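Local coordinates for protein chitinase (Thermococcus chitonophagus, PDB 5XSW) that binds chitin-derived sugar in a pocket and probably hydrolyses internal glycosidic links of chitin, as an endochitinase, at residues I392-F406 with H446-A460. Residues are numbered along the deposited sequence; the frame is centred on the assembly and turned at random.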
loop_
_atom_site.group_PDB
_atom_site.type_symbol
_atom_site.label_atom_id
_atom_site.label_comp_id
_atom_site.label_asym_id
_atom_site.label_seq_id
_atom_site.Cartn_x
_atom_site.Cartn_y
_atom_site.Cartn_z
ATOM N N ILE A 392 -20.554 24.935 -18.564
ATOM C CA ILE A 392 -20.327 23.503 -18.591
ATOM C C ILE A 392 -19.143 23.223 -19.476
ATOM O O ILE A 392 -19.062 23.738 -20.576
ATOM C CB ILE A 392 -21.531 22.728 -19.157
ATOM C CG1 ILE A 392 -22.789 23.022 -18.354
ATOM C CG2 ILE A 392 -21.253 21.242 -19.147
ATOM C CD1 ILE A 392 -22.585 22.958 -16.863
ATOM N N TYR A 393 -18.220 22.407 -19.002
ATOM C CA TYR A 393 -17.038 22.158 -19.806
ATOM C C TYR A 393 -17.352 21.531 -21.184
ATOM O O TYR A 393 -18.160 20.630 -21.297
ATOM C CB TYR A 393 -16.075 21.237 -19.051
ATOM C CG TYR A 393 -14.847 20.921 -19.803
ATOM C CD1 TYR A 393 -13.831 21.845 -19.896
ATOM C CD2 TYR A 393 -14.697 19.688 -20.426
ATOM C CE1 TYR A 393 -12.637 21.563 -20.628
ATOM C CE2 TYR A 393 -13.536 19.391 -21.143
ATOM C CZ TYR A 393 -12.498 20.334 -21.198
ATOM O OH TYR A 393 -11.346 20.021 -21.884
ATOM N N ASP A 394 -16.628 21.975 -22.204
ATOM C CA ASP A 394 -16.676 21.314 -23.526
ATOM C C ASP A 394 -15.342 21.526 -24.225
ATOM O O ASP A 394 -14.581 22.425 -23.846
ATOM C CB ASP A 394 -17.856 21.889 -24.333
ATOM C CG ASP A 394 -18.294 20.986 -25.514
ATOM O OD1 ASP A 394 -17.699 19.912 -25.781
ATOM O OD2 ASP A 394 -19.293 21.384 -26.157
ATOM N N ALA A 395 -15.009 20.694 -25.202
ATOM C CA ALA A 395 -13.722 20.794 -25.859
ATOM C C ALA A 395 -13.876 20.144 -27.210
ATOM O O ALA A 395 -14.585 19.156 -27.315
ATOM C CB ALA A 395 -12.596 20.056 -25.042
ATOM N N ASN A 396 -13.179 20.658 -28.221
ATOM C CA ASN A 396 -13.018 19.924 -29.487
ATOM C C ASN A 396 -12.036 18.797 -29.347
ATOM O O ASN A 396 -10.895 18.992 -28.903
ATOM C CB ASN A 396 -12.514 20.884 -30.582
ATOM C CG ASN A 396 -13.442 22.045 -30.803
ATOM O OD1 ASN A 396 -14.605 22.008 -30.443
ATOM N ND2 ASN A 396 -12.925 23.092 -31.407
ATOM N N LEU A 397 -12.429 17.603 -29.739
ATOM C CA LEU A 397 -11.496 16.489 -29.786
ATOM C C LEU A 397 -11.290 16.108 -31.245
ATOM O O LEU A 397 -12.275 15.866 -31.945
ATOM C CB LEU A 397 -12.040 15.275 -29.018
ATOM C CG LEU A 397 -12.604 15.528 -27.616
ATOM C CD1 LEU A 397 -13.197 14.250 -27.007
ATOM C CD2 LEU A 397 -11.421 16.051 -26.756
ATOM N N THR A 398 -10.034 15.968 -31.660
ATOM C CA THR A 398 -9.672 15.627 -33.024
ATOM C C THR A 398 -9.377 14.161 -33.038
ATOM O O THR A 398 -9.239 13.526 -31.960
ATOM C CB THR A 398 -8.409 16.391 -33.485
ATOM O OG1 THR A 398 -7.298 15.939 -32.703
ATOM C CG2 THR A 398 -8.573 17.888 -33.304
ATOM N N TRP A 399 -9.206 13.601 -34.230
ATOM C CA TRP A 399 -8.898 12.179 -34.300
ATOM C C TRP A 399 -7.579 11.871 -33.565
ATOM O O TRP A 399 -7.472 10.864 -32.866
ATOM C CB TRP A 399 -8.803 11.626 -35.763
ATOM C CG TRP A 399 -8.331 10.187 -35.696
ATOM C CD1 TRP A 399 -7.153 9.655 -36.185
ATOM C CD2 TRP A 399 -8.995 9.114 -35.006
ATOM N NE1 TRP A 399 -7.068 8.312 -35.853
ATOM C CE2 TRP A 399 -8.195 7.965 -35.142
ATOM C CE3 TRP A 399 -10.208 9.018 -34.312
ATOM C CZ2 TRP A 399 -8.552 6.765 -34.602
ATOM C CZ3 TRP A 399 -10.551 7.831 -33.764
ATOM C CH2 TRP A 399 -9.741 6.709 -33.911
ATOM N N ASP A 400 -6.557 12.701 -33.769
ATOM C CA ASP A 400 -5.283 12.531 -33.069
ATOM C C ASP A 400 -5.480 12.480 -31.515
ATOM O O ASP A 400 -4.835 11.691 -30.855
ATOM C CB ASP A 400 -4.323 13.670 -33.416
ATOM C CG ASP A 400 -3.662 13.481 -34.814
ATOM O OD1 ASP A 400 -3.771 12.393 -35.405
ATOM O OD2 ASP A 400 -2.987 14.396 -35.273
ATOM N N ASP A 401 -6.343 13.337 -30.991
ATOM C CA ASP A 401 -6.691 13.311 -29.542
ATOM C C ASP A 401 -7.231 11.955 -29.089
ATOM O O ASP A 401 -6.825 11.421 -28.036
ATOM C CB ASP A 401 -7.752 14.365 -29.223
ATOM C CG ASP A 401 -7.258 15.781 -29.395
ATOM O OD1 ASP A 401 -6.024 16.017 -29.346
ATOM O OD2 ASP A 401 -8.109 16.661 -29.563
ATOM N N ILE A 402 -8.168 11.403 -29.875
ATOM C CA ILE A 402 -8.832 10.139 -29.554
ATOM C C ILE A 402 -7.851 8.992 -29.657
ATOM O O ILE A 402 -7.772 8.112 -28.792
ATOM C CB ILE A 402 -10.047 9.864 -30.509
ATOM C CG1 ILE A 402 -11.063 11.003 -30.439
ATOM C CG2 ILE A 402 -10.715 8.536 -30.190
ATOM C CD1 ILE A 402 -11.722 11.207 -29.143
ATOM N N GLU A 403 -7.063 9.018 -30.726
ATOM C CA GLU A 403 -6.070 7.994 -30.926
ATOM C C GLU A 403 -5.059 7.958 -29.782
ATOM O O GLU A 403 -4.631 6.892 -29.318
ATOM C CB GLU A 403 -5.347 8.250 -32.276
ATOM C CG GLU A 403 -4.119 7.379 -32.429
ATOM C CD GLU A 403 -4.439 5.903 -32.667
ATOM O OE1 GLU A 403 -5.509 5.617 -33.252
ATOM O OE2 GLU A 403 -3.619 5.021 -32.275
ATOM N N TYR A 404 -4.610 9.142 -29.409
ATOM C CA TYR A 404 -3.641 9.288 -28.322
ATOM C C TYR A 404 -4.239 8.716 -27.013
ATOM O O TYR A 404 -3.644 7.883 -26.305
ATOM C CB TYR A 404 -3.300 10.783 -28.170
ATOM C CG TYR A 404 -2.518 11.049 -26.898
ATOM C CD1 TYR A 404 -1.288 10.434 -26.663
ATOM C CD2 TYR A 404 -3.030 11.894 -25.927
ATOM C CE1 TYR A 404 -0.590 10.675 -25.464
ATOM C CE2 TYR A 404 -2.345 12.143 -24.762
ATOM C CZ TYR A 404 -1.137 11.537 -24.535
ATOM O OH TYR A 404 -0.516 11.820 -23.325
ATOM N N PHE A 405 -5.449 9.162 -26.717
ATOM C CA PHE A 405 -6.159 8.675 -25.529
ATOM C C PHE A 405 -6.181 7.153 -25.467
ATOM O O PHE A 405 -5.757 6.558 -24.461
ATOM C CB PHE A 405 -7.573 9.243 -25.488
ATOM C CG PHE A 405 -8.350 8.757 -24.289
ATOM C CD1 PHE A 405 -8.116 9.315 -23.028
ATOM C CD2 PHE A 405 -9.262 7.707 -24.407
ATOM C CE1 PHE A 405 -8.794 8.836 -21.900
ATOM C CE2 PHE A 405 -9.948 7.232 -23.272
ATOM C CZ PHE A 405 -9.717 7.818 -22.035
ATOM N N PHE A 406 -6.566 6.469 -26.552
ATOM C CA PHE A 406 -6.635 5.020 -26.458
ATOM C C PHE A 406 -5.274 4.306 -26.471
ATOM O O PHE A 406 -5.159 3.260 -25.875
ATOM C CB PHE A 406 -7.534 4.425 -27.565
ATOM C CG PHE A 406 -8.984 4.637 -27.304
ATOM C CD1 PHE A 406 -9.654 3.831 -26.400
ATOM C CD2 PHE A 406 -9.674 5.680 -27.905
ATOM C CE1 PHE A 406 -11.015 4.029 -26.106
ATOM C CE2 PHE A 406 -11.048 5.886 -27.607
ATOM C CZ PHE A 406 -11.703 5.064 -26.694
ATOM N N HIS A 446 -13.793 17.702 -35.960
ATOM C CA HIS A 446 -13.648 17.298 -34.547
ATOM C C HIS A 446 -14.979 16.756 -34.071
ATOM O O HIS A 446 -15.979 16.887 -34.773
ATOM C CB HIS A 446 -13.222 18.489 -33.671
ATOM C CG HIS A 446 -14.197 19.623 -33.717
ATOM N ND1 HIS A 446 -14.053 20.692 -34.575
ATOM C CD2 HIS A 446 -15.333 19.857 -33.017
ATOM C CE1 HIS A 446 -15.067 21.529 -34.416
ATOM N NE2 HIS A 446 -15.859 21.045 -33.476
ATOM N N ILE A 447 -14.989 16.101 -32.894
ATOM C CA ILE A 447 -16.231 15.826 -32.196
ATOM C C ILE A 447 -16.229 16.655 -30.883
ATOM O O ILE A 447 -15.272 17.357 -30.570
ATOM C CB ILE A 447 -16.403 14.306 -31.860
ATOM C CG1 ILE A 447 -15.282 13.827 -30.938
ATOM C CG2 ILE A 447 -16.433 13.451 -33.127
ATOM C CD1 ILE A 447 -15.460 12.403 -30.478
ATOM N N SER A 448 -17.323 16.586 -30.148
ATOM C CA SER A 448 -17.495 17.354 -28.940
ATOM C C SER A 448 -17.235 16.465 -27.707
ATOM O O SER A 448 -17.777 15.354 -27.621
ATOM C CB SER A 448 -18.893 17.899 -28.835
ATOM O OG SER A 448 -19.152 18.360 -27.507
ATOM N N TYR A 449 -16.439 16.966 -26.754
ATOM C CA TYR A 449 -16.250 16.220 -25.496
ATOM C C TYR A 449 -17.614 16.071 -24.797
ATOM O O TYR A 449 -18.079 14.976 -24.505
ATOM C CB TYR A 449 -15.252 16.938 -24.595
ATOM C CG TYR A 449 -15.207 16.278 -23.227
ATOM C CD1 TYR A 449 -14.419 15.174 -23.009
ATOM C CD2 TYR A 449 -15.953 16.779 -22.183
ATOM C CE1 TYR A 449 -14.338 14.553 -21.704
ATOM C CE2 TYR A 449 -15.906 16.177 -20.874
ATOM C CZ TYR A 449 -15.092 15.091 -20.675
ATOM O OH TYR A 449 -15.049 14.542 -19.416
ATOM N N ARG A 450 -18.279 17.191 -24.592
ATOM C CA ARG A 450 -19.552 17.178 -23.877
ATOM C C ARG A 450 -20.612 16.251 -24.544
ATOM O O ARG A 450 -21.243 15.414 -23.877
ATOM C CB ARG A 450 -20.104 18.614 -23.781
ATOM C CG ARG A 450 -21.443 18.618 -23.034
ATOM C CD ARG A 450 -22.026 19.995 -22.898
ATOM N NE ARG A 450 -23.458 19.907 -22.644
ATOM C CZ ARG A 450 -24.234 20.968 -22.380
ATOM N NH1 ARG A 450 -23.713 22.197 -22.278
ATOM N NH2 ARG A 450 -25.530 20.790 -22.190
ATOM N N TYR A 451 -20.773 16.378 -25.868
ATOM C CA TYR A 451 -21.895 15.705 -26.559
ATOM C C TYR A 451 -21.555 14.323 -27.081
ATOM O O TYR A 451 -22.416 13.436 -27.125
ATOM C CB TYR A 451 -22.408 16.615 -27.701
ATOM C CG TYR A 451 -23.043 17.886 -27.178
ATOM C CD1 TYR A 451 -24.314 17.880 -26.638
ATOM C CD2 TYR A 451 -22.312 19.059 -27.129
ATOM C CE1 TYR A 451 -24.874 19.045 -26.124
ATOM C CE2 TYR A 451 -22.861 20.223 -26.618
ATOM C CZ TYR A 451 -24.129 20.207 -26.117
ATOM O OH TYR A 451 -24.646 21.388 -25.617
ATOM N N ASP A 452 -20.301 14.114 -27.492
ATOM C CA ASP A 452 -19.944 12.888 -28.185
ATOM C C ASP A 452 -19.076 11.891 -27.424
ATOM O O ASP A 452 -19.007 10.718 -27.797
ATOM C CB ASP A 452 -19.188 13.233 -29.472
ATOM C CG ASP A 452 -20.022 14.057 -30.426
ATOM O OD1 ASP A 452 -21.198 13.673 -30.664
ATOM O OD2 ASP A 452 -19.508 15.078 -30.909
ATOM N N PHE A 453 -18.282 12.346 -26.457
ATOM C CA PHE A 453 -17.239 11.417 -26.010
ATOM C C PHE A 453 -17.774 10.172 -25.254
ATOM O O PHE A 453 -17.186 9.089 -25.348
ATOM C CB PHE A 453 -16.146 12.162 -25.150
ATOM C CG PHE A 453 -14.908 11.310 -24.930
ATOM C CD1 PHE A 453 -14.137 10.917 -25.997
ATOM C CD2 PHE A 453 -14.536 10.892 -23.643
ATOM C CE1 PHE A 453 -13.002 10.081 -25.826
ATOM C CE2 PHE A 453 -13.418 10.085 -23.436
ATOM C CZ PHE A 453 -12.643 9.670 -24.521
ATOM N N LEU A 454 -18.894 10.278 -24.520
ATOM C CA LEU A 454 -19.422 9.059 -23.908
ATOM C C LEU A 454 -19.815 8.010 -24.955
ATOM O O LEU A 454 -19.636 6.802 -24.744
ATOM C CB LEU A 454 -20.655 9.336 -23.039
ATOM C CG LEU A 454 -20.375 9.999 -21.682
ATOM C CD1 LEU A 454 -21.706 10.197 -20.874
ATOM C CD2 LEU A 454 -19.364 9.094 -20.894
ATOM N N THR A 455 -20.314 8.484 -26.094
ATOM C CA THR A 455 -20.712 7.520 -27.163
ATOM C C THR A 455 -19.456 6.840 -27.747
ATOM O O THR A 455 -19.415 5.626 -27.954
ATOM C CB THR A 455 -21.565 8.256 -28.231
ATOM O OG1 THR A 455 -22.803 8.668 -27.628
ATOM C CG2 THR A 455 -21.904 7.276 -29.403
ATOM N N ILE A 456 -18.372 7.619 -27.907
ATOM C CA ILE A 456 -17.094 7.056 -28.336
ATOM C C ILE A 456 -16.604 5.998 -27.353
ATOM O O ILE A 456 -16.171 4.881 -27.726
ATOM C CB ILE A 456 -16.002 8.151 -28.470
ATOM C CG1 ILE A 456 -16.316 9.153 -29.601
ATOM C CG2 ILE A 456 -14.604 7.461 -28.582
ATOM C CD1 ILE A 456 -16.188 8.536 -31.067
ATOM N N LEU A 457 -16.645 6.337 -26.067
ATOM C CA LEU A 457 -16.276 5.329 -25.041
ATOM C C LEU A 457 -17.118 4.023 -25.114
ATOM O O LEU A 457 -16.581 2.901 -24.995
ATOM C CB LEU A 457 -16.408 5.935 -23.637
ATOM C CG LEU A 457 -15.312 6.989 -23.265
ATOM C CD1 LEU A 457 -15.530 7.578 -21.842
ATOM C CD2 LEU A 457 -13.892 6.375 -23.399
ATOM N N ARG A 458 -18.414 4.179 -25.328
ATOM C CA ARG A 458 -19.324 3.015 -25.382
ATOM C C ARG A 458 -19.025 2.158 -26.585
ATOM O O ARG A 458 -18.997 0.920 -26.489
ATOM C CB ARG A 458 -20.794 3.497 -25.421
ATOM C CG ARG A 458 -21.219 3.969 -24.046
ATOM C CD ARG A 458 -22.599 4.568 -23.945
ATOM N NE ARG A 458 -22.707 5.201 -22.636
ATOM C CZ ARG A 458 -23.496 6.215 -22.360
ATOM N NH1 ARG A 458 -24.289 6.718 -23.292
ATOM N NH2 ARG A 458 -23.472 6.761 -21.159
ATOM N N VAL A 459 -18.739 2.817 -27.713
ATOM C CA VAL A 459 -18.299 2.064 -28.883
ATOM C C VAL A 459 -17.059 1.299 -28.573
ATOM O O VAL A 459 -16.990 0.088 -28.835
ATOM C CB VAL A 459 -18.072 2.988 -30.071
ATOM C CG1 VAL A 459 -17.293 2.263 -31.159
ATOM C CG2 VAL A 459 -19.437 3.455 -30.568
ATOM N N ALA A 460 -16.066 1.961 -27.976
ATOM C CA ALA A 460 -14.852 1.206 -27.612
ATOM C C ALA A 460 -15.175 0.062 -26.668
ATOM O O ALA A 460 -14.646 -1.056 -26.817
ATOM C CB ALA A 460 -13.794 2.159 -26.947
HETATM O O HOH W 1 -21.003 23.413 -22.565
#
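D394 CG and S448 OG both lie anti to their backbone N (chi1 -161° and 165°), and that brings D394 OD1 within 2.7 Å of S448 OG at the N-terminus of helix 449-460. The setting is a two-stranded antiparallel sheet, 396-397 against 447-448, each strand running straight into a helix. S448 is the N-cap of helix 449-460: its OG gives its proton to the syn lone pair of D394 OD1 and accepts from Y451 N. The same OD1 also takes R450 N, 3.0 Å away and arriving from above the carboxylate plane, and A395 N, so three donors grip one oxygen and the first turn of the helix is tied to the incoming chain. An alanine in place of D394 would probably leave S448 OG and R450 N without this acceptor, the cap hydroxyl then being held by Y451 N alone among the contacts described.

L397 and I447 form the hydrogen-bonded pair of the sheet, N396 and S448 the non-hydrogen-bonded one, followed by Y449 N on A395 O at 2.9 Å. On the N396 side, the amide lies nearly flat over one face of the H446 ring, planes 20° apart. On the L397 side the core begins: L397 CD1 sits 3.6 Å from F453 CD1, while I402 CD1 comes to the edge of the F453 ring. F453 in turn points its edge at the face of F405, a T-shaped pair. Helix 186-199 packs beside helices 399-406 and 449-460, touching F405, Y449 and F453; Y449 OH bonds to A189 O there. Y393 turns its ring edge to the Y449 face in an offset edge-to-face pair. Farther along the two helices, F406 CE1 rests 3.5 Å from A460 CB.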